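PDB 6M7Z: bradyzoite pseudokinase 1 from Toxoplasma gondii, which is a divergent kinase that lacks the glycine-rich loop and regulates the membrane ultrastructure of the parasitophorous vacuole. Local coordinates for residues R55-E60 / E74-K79; N243-L248 / E267-L272. All blocks are in the same frame, centred on the assembly; numbering follows the deposited sequence.

Interaction 1 of 2, residues R55-E60 / E74-K79. With EDO (1,2-ethanediol), chain H.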
loop_
_atom_site.group_PDB
_atom_site.type_symbol
_atom_site.label_atom_id
_atom_site.label_comp_id
_atom_site.label_asym_id
_atom_site.label_seq_id
_atom_site.Cartn_x
_atom_site.Cartn_y
_atom_site.Cartn_z
ATOM N N ARG A 55 -1.316 10.171 16.025
ATOM C CA ARG A 55 -1.584 11.452 15.380
ATOM C C ARG A 55 -0.598 12.512 15.880
ATOM O O ARG A 55 -0.278 13.453 15.164
ATOM C CB ARG A 55 -3.033 11.880 15.632
ATOM C CG ARG A 55 -4.056 11.062 14.858
ATOM C CD ARG A 55 -5.446 11.648 14.799
ATOM N NE ARG A 55 -6.317 10.778 14.028
ATOM C CZ ARG A 55 -6.365 10.718 12.696
ATOM N NH1 ARG A 55 -5.677 11.594 11.983
ATOM N NH2 ARG A 55 -7.087 9.777 12.092
ATOM N N VAL A 56 -0.137 12.358 17.129
ATOM C CA VAL A 56 0.765 13.298 17.763
ATOM C C VAL A 56 1.952 12.529 18.334
ATOM O O VAL A 56 2.000 12.234 19.521
ATOM C CB VAL A 56 0.015 14.081 18.855
ATOM C CG1 VAL A 56 0.913 15.082 19.571
ATOM C CG2 VAL A 56 -1.206 14.778 18.278
ATOM N N PRO A 57 2.965 12.181 17.521
ATOM C CA PRO A 57 4.125 11.454 18.029
ATOM C C PRO A 57 4.828 12.259 19.131
ATOM O O PRO A 57 5.013 13.479 18.973
ATOM C CB PRO A 57 5.050 11.298 16.818
ATOM C CG PRO A 57 4.151 11.533 15.622
ATOM C CD PRO A 57 3.088 12.497 16.092
ATOM N N ALA A 58 5.220 11.559 20.205
ATOM C CA ALA A 58 5.946 12.125 21.330
ATOM C C ALA A 58 7.435 12.225 20.988
ATOM O O ALA A 58 7.885 11.693 19.965
ATOM C CB ALA A 58 5.721 11.264 22.546
ATOM N N ARG A 59 8.192 12.888 21.871
ATOM C CA ARG A 59 9.619 13.202 21.673
ATOM C C ARG A 59 10.409 11.915 21.367
ATOM O O ARG A 59 11.230 11.891 20.446
ATOM C CB ARG A 59 10.137 13.945 22.914
ATOM C CG ARG A 59 11.641 14.192 22.958
ATOM C CD ARG A 59 12.220 15.014 21.821
ATOM N NE ARG A 59 11.475 16.236 21.558
ATOM C CZ ARG A 59 11.291 16.763 20.355
ATOM N NH1 ARG A 59 10.518 17.825 20.210
ATOM N NH2 ARG A 59 11.883 16.249 19.290
ATOM N N GLU A 60 10.158 10.839 22.128
ATOM C CA GLU A 60 10.967 9.613 22.014
ATOM C C GLU A 60 10.763 8.968 20.633
ATOM O O GLU A 60 11.702 8.447 20.031
ATOM C CB GLU A 60 10.627 8.641 23.147
ATOM C CG GLU A 60 10.993 9.154 24.532
ATOM C CD GLU A 60 12.440 8.964 24.980
ATOM O OE1 GLU A 60 13.204 8.251 24.285
ATOM O OE2 GLU A 60 12.808 9.569 25.998
ATOM N N GLU A 74 2.149 15.514 10.256
ATOM C CA GLU A 74 1.384 14.518 9.504
ATOM C C GLU A 74 0.914 13.377 10.426
ATOM O O GLU A 74 -0.150 12.816 10.201
ATOM C CB GLU A 74 2.223 13.889 8.391
ATOM C CG GLU A 74 2.510 14.767 7.202
ATOM C CD GLU A 74 3.402 14.141 6.131
ATOM O OE1 GLU A 74 3.747 12.920 6.235
ATOM O OE2 GLU A 74 3.738 14.875 5.168
ATOM N N GLY A 75 1.729 13.030 11.435
ATOM C CA GLY A 75 1.524 11.862 12.287
ATOM C C GLY A 75 2.081 10.595 11.654
ATOM O O GLY A 75 2.480 10.615 10.498
ATOM N N VAL A 76 2.109 9.497 12.420
ATOM C CA VAL A 76 2.560 8.203 11.906
ATOM C C VAL A 76 1.549 7.125 12.294
ATOM O O VAL A 76 0.740 7.285 13.197
ATOM C CB VAL A 76 3.969 7.818 12.401
ATOM C CG1 VAL A 76 5.007 8.866 12.027
ATOM C CG2 VAL A 76 4.004 7.526 13.896
ATOM N N SER A 77 1.626 6.011 11.581
ATOM C CA SER A 77 0.899 4.804 11.943
ATOM C C SER A 77 1.879 3.639 12.095
ATOM O O SER A 77 2.923 3.591 11.471
ATOM C CB SER A 77 -0.177 4.499 10.943
ATOM O OG SER A 77 0.394 4.350 9.657
ATOM N N ALA A 78 1.531 2.732 13.000
ATOM C CA ALA A 78 2.339 1.563 13.296
ATOM C C ALA A 78 1.546 0.309 12.914
ATOM O O ALA A 78 0.389 0.149 13.267
ATOM C CB ALA A 78 2.711 1.556 14.751
ATOM N N LYS A 79 2.186 -0.551 12.133
ATOM C CA LYS A 79 1.694 -1.868 11.805
ATOM C C LYS A 79 2.395 -2.858 12.736
ATOM O O LYS A 79 3.618 -2.997 12.692
ATOM C CB LYS A 79 2.001 -2.139 10.328
ATOM C CG LYS A 79 1.035 -3.059 9.629
ATOM C CD LYS A 79 1.322 -3.265 8.139
ATOM C CE LYS A 79 1.096 -2.054 7.259
ATOM N NZ LYS A 79 1.902 -2.117 6.014
HETATM C C1 EDO H . 4.943 -6.360 10.935
HETATM O O1 EDO H . 4.897 -5.304 11.916
HETATM C C2 EDO H . 3.933 -6.049 9.831
HETATM O O2 EDO H . 3.930 -7.032 8.784
#
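Pro57 presents CG and CD of its ring to Gly75 and Val76, where helix 69-74 gives way to strand 76-82. The apolar part of the contact is modest. Pro57 CD reaches Gly75 CA at 4.2 Å, and Pro57 CG meets Val76 CG2 at 4.4 Å. With chi1 at -58°, both Val76 methyls lie near Pro57 CG, CG2 the nearer. The backbones also come close: Arg55 O lies 3.7 Å from Gly75 CA, an approach made easy by the missing side chain of Gly75. This glycine follows the last turn of helix 69-74, and its positive phi (84°) swings the chain out of the helix and into the strand. Arg55 joins in through its carbonyl, its CB pointing away from the strand. The polar interactions gather at the far end, at 1,2-ethanediol, probably from the crystallisation liquor, whose O1 donates a hydrogen bond to Lys79 O (2.7 Å) and which is also hydrogen-bonded to Glu94. The Lys79 chain bends at chi3 (-69°) and passes its CG and CD beside C2 of the diol. Its NZ forms a salt bridge with Glu94 and a hydrogen bond with His126. A lysine of this strand joined to a glutamate of helix 88-101 is consistent with the conserved beta3-lysine and helix-C-glutamate pair of protein kinases. Strand 76-82 runs inside the antiparallel sheet of the N-lobe, its backbone bonded alternately to strand 50-54 (Val76 to Val54, Ala78 to Val52) and to strand 121-127 (Ser77 to His126, Lys79 to Ile124). Val76 also packs on Phe125 and Leu113, while Ala58 occupies the N-cap position of helix 59-65, the first of two helices that lead over to this strand.

Interaction 2 of 2, residues N243-L248 / E267-L272. With EDO (1,2-ethanediol), chain G.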
loop_
_atom_site.group_PDB
_atom_site.type_symbol
_atom_site.label_atom_id
_atom_site.label_comp_id
_atom_site.label_asym_id
_atom_site.label_seq_id
_atom_site.Cartn_x
_atom_site.Cartn_y
_atom_site.Cartn_z
ATOM N N ASN A 243 -15.256 -1.781 -8.734
ATOM C CA ASN A 243 -15.663 -1.305 -7.424
ATOM C C ASN A 243 -15.739 0.221 -7.460
ATOM O O ASN A 243 -16.704 0.820 -6.970
ATOM C CB ASN A 243 -14.732 -1.868 -6.346
ATOM C CG ASN A 243 -15.165 -1.640 -4.914
ATOM O OD1 ASN A 243 -16.176 -1.003 -4.642
ATOM N ND2 ASN A 243 -14.361 -2.113 -3.985
ATOM N N LEU A 244 -14.720 0.838 -8.072
ATOM C CA LEU A 244 -14.601 2.285 -8.179
ATOM C C LEU A 244 -15.798 2.855 -8.968
ATOM O O LEU A 244 -16.460 3.805 -8.517
ATOM C CB LEU A 244 -13.256 2.563 -8.846
ATOM C CG LEU A 244 -12.783 4.000 -9.023
ATOM C CD1 LEU A 244 -13.027 4.824 -7.794
ATOM C CD2 LEU A 244 -11.297 3.984 -9.345
ATOM N N VAL A 245 -16.101 2.248 -10.123
ATOM C CA VAL A 245 -17.212 2.672 -10.968
ATOM C C VAL A 245 -18.554 2.520 -10.223
ATOM O O VAL A 245 -19.423 3.389 -10.317
ATOM C CB VAL A 245 -17.223 1.901 -12.305
ATOM C CG1 VAL A 245 -18.522 2.109 -13.063
ATOM C CG2 VAL A 245 -16.059 2.299 -13.188
ATOM N N GLN A 246 -18.751 1.417 -9.500
ATOM C CA GLN A 246 -19.990 1.204 -8.736
ATOM C C GLN A 246 -20.152 2.304 -7.671
ATOM O O GLN A 246 -21.265 2.733 -7.392
ATOM C CB GLN A 246 -20.013 -0.180 -8.070
ATOM C CG GLN A 246 -20.189 -1.343 -9.038
ATOM C CD GLN A 246 -19.796 -2.671 -8.436
ATOM O OE1 GLN A 246 -19.244 -2.730 -7.343
ATOM N NE2 GLN A 246 -20.086 -3.754 -9.138
ATOM N N LEU A 247 -19.047 2.754 -7.063
ATOM C CA LEU A 247 -19.136 3.739 -5.979
ATOM C C LEU A 247 -19.456 5.134 -6.528
ATOM O O LEU A 247 -20.134 5.896 -5.847
ATOM C CB LEU A 247 -17.825 3.765 -5.196
ATOM C CG LEU A 247 -17.569 2.548 -4.303
ATOM C CD1 LEU A 247 -16.168 2.596 -3.718
ATOM C CD2 LEU A 247 -18.600 2.457 -3.195
ATOM N N LEU A 248 -18.966 5.468 -7.736
ATOM C CA LEU A 248 -18.997 6.844 -8.229
ATOM C C LEU A 248 -20.077 7.071 -9.299
ATOM O O LEU A 248 -20.298 8.235 -9.672
ATOM C CB LEU A 248 -17.627 7.206 -8.793
ATOM C CG LEU A 248 -16.494 7.352 -7.771
ATOM C CD1 LEU A 248 -15.189 7.685 -8.470
ATOM C CD2 LEU A 248 -16.802 8.415 -6.727
ATOM N N GLU A 267 -17.439 5.676 -18.012
ATOM C CA GLU A 267 -17.887 4.731 -19.029
ATOM C C GLU A 267 -16.656 4.023 -19.619
ATOM O O GLU A 267 -16.663 2.801 -19.812
ATOM C CB GLU A 267 -18.751 5.421 -20.090
ATOM C CG GLU A 267 -20.087 5.916 -19.552
ATOM C CD GLU A 267 -20.893 6.833 -20.468
ATOM O OE1 GLU A 267 -20.892 6.605 -21.690
ATOM O OE2 GLU A 267 -21.528 7.790 -19.953
ATOM N N LEU A 268 -15.589 4.789 -19.858
ATOM C CA LEU A 268 -14.344 4.245 -20.413
ATOM C C LEU A 268 -13.680 3.288 -19.406
ATOM O O LEU A 268 -13.198 2.219 -19.795
ATOM C CB LEU A 268 -13.404 5.393 -20.795
ATOM C CG LEU A 268 -13.803 6.186 -22.044
ATOM C CD1 LEU A 268 -12.853 7.358 -22.259
ATOM C CD2 LEU A 268 -13.867 5.295 -23.289
ATOM N N LEU A 269 -13.671 3.654 -18.113
ATOM C CA LEU A 269 -13.080 2.803 -17.088
ATOM C C LEU A 269 -13.882 1.495 -16.959
ATOM O O LEU A 269 -13.296 0.420 -16.797
ATOM C CB LEU A 269 -13.029 3.549 -15.755
ATOM C CG LEU A 269 -12.330 2.799 -14.616
ATOM C CD1 LEU A 269 -10.955 2.300 -15.036
ATOM C CD2 LEU A 269 -12.205 3.663 -13.378
ATOM N N ASP A 270 -15.210 1.583 -17.077
ATOM C CA ASP A 270 -16.069 0.395 -17.009
ATOM C C ASP A 270 -15.711 -0.591 -18.134
ATOM O O ASP A 270 -15.649 -1.800 -17.898
ATOM C CB ASP A 270 -17.557 0.756 -17.058
ATOM C CG ASP A 270 -18.429 -0.068 -16.117
ATOM O OD1 ASP A 270 -17.886 -0.686 -15.164
ATOM O OD2 ASP A 270 -19.655 -0.043 -16.302
ATOM N N LYS A 271 -15.469 -0.065 -19.341
ATOM C CA LYS A 271 -15.096 -0.879 -20.516
ATOM C C LYS A 271 -13.720 -1.521 -20.298
ATOM O O LYS A 271 -13.540 -2.698 -20.627
ATOM C CB LYS A 271 -15.090 -0.040 -21.803
ATOM C CG LYS A 271 -16.474 0.131 -22.430
ATOM C CD LYS A 271 -16.634 1.207 -23.474
ATOM C CE LYS A 271 -18.082 1.664 -23.556
ATOM N NZ LYS A 271 -18.309 2.626 -24.658
ATOM N N LEU A 272 -12.771 -0.740 -19.766
ATOM C CA LEU A 272 -11.414 -1.220 -19.482
ATOM C C LEU A 272 -11.477 -2.329 -18.415
ATOM O O LEU A 272 -10.821 -3.378 -18.549
ATOM C CB LEU A 272 -10.518 -0.045 -19.058
ATOM C CG LEU A 272 -9.150 -0.421 -18.476
ATOM C CD1 LEU A 272 -8.332 -1.214 -19.489
ATOM C CD2 LEU A 272 -8.376 0.807 -17.987
HETATM C C1 EDO G . -14.811 -0.034 -0.878
HETATM O O1 EDO G . -13.577 -0.753 -0.796
HETATM C C2 EDO G . -15.937 -1.032 -1.083
HETATM O O2 EDO G . -17.018 -0.395 -1.765
#
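Two helices of the kinase C-lobe, 230-248 and 263-276, run roughly antiparallel here (149° between the short segments, axes 9.8 Å apart) and meet where Val245 sets its side chain against Leu269 and Asp270. Val245 CG2 reaches both Leu269 CG and Asp270 OD1 (each 4.0 Å), its side chain and that of Leu269 sliding past each other in opposite directions. CG1, placed beside the carbonyl carbon by a chi1 of 168°, meets the carboxylate alone, with Val245 CG1 to Asp270 OD1 at 3.6 Å, a methyl-to-carboxylate van der Waals contact. The charge of Asp270 is answered by Arg242, three residues before Val245 on the same helix, whose NE forms a salt bridge with Asp270 OD1. From sequence and position the two helices probably correspond to helices F and H of protein kinases, the former being the buried axis on which the C-lobe is assembled. Leu244 approaches Leu269 at about a right angle, and the branches touch through Leu244 CD2 and Leu269 CD2 at 4.1 Å. Helix 146-161 helps bury both leucines: Leu149 touches Leu244, and Val146 and Ala150 touch Leu269; Leu137 of helix 133-138 adds to the cover on Leu244. Asn243 takes no part in the helix pair: its OD1 accepts a hydrogen bond from O2 of 1,2-ethanediol at 3.1 Å, and the methyls of Leu247 lie against the diol O2, CD2 at 3.6 Å.

Interaction 1 closes before interaction 2 opens along the chain, and the two lie on opposite sides of the chain's centre, 36 Å apart between centres and about 19 Å between nearest atoms. They share no helix, strand or sheet. Segment 74-79 enters the antiparallel sheet of the N-lobe, and 55-60 leads from its edge strand 50-54 into helix 59-65, whereas 243-248 and 267-272 belong to the helical C-lobe. The pair therefore samples both halves of the bilobal kinase fold: one contact joins a connecting loop to the strand bearing the presumed kinase lysine, the other pairs two helices well away from it.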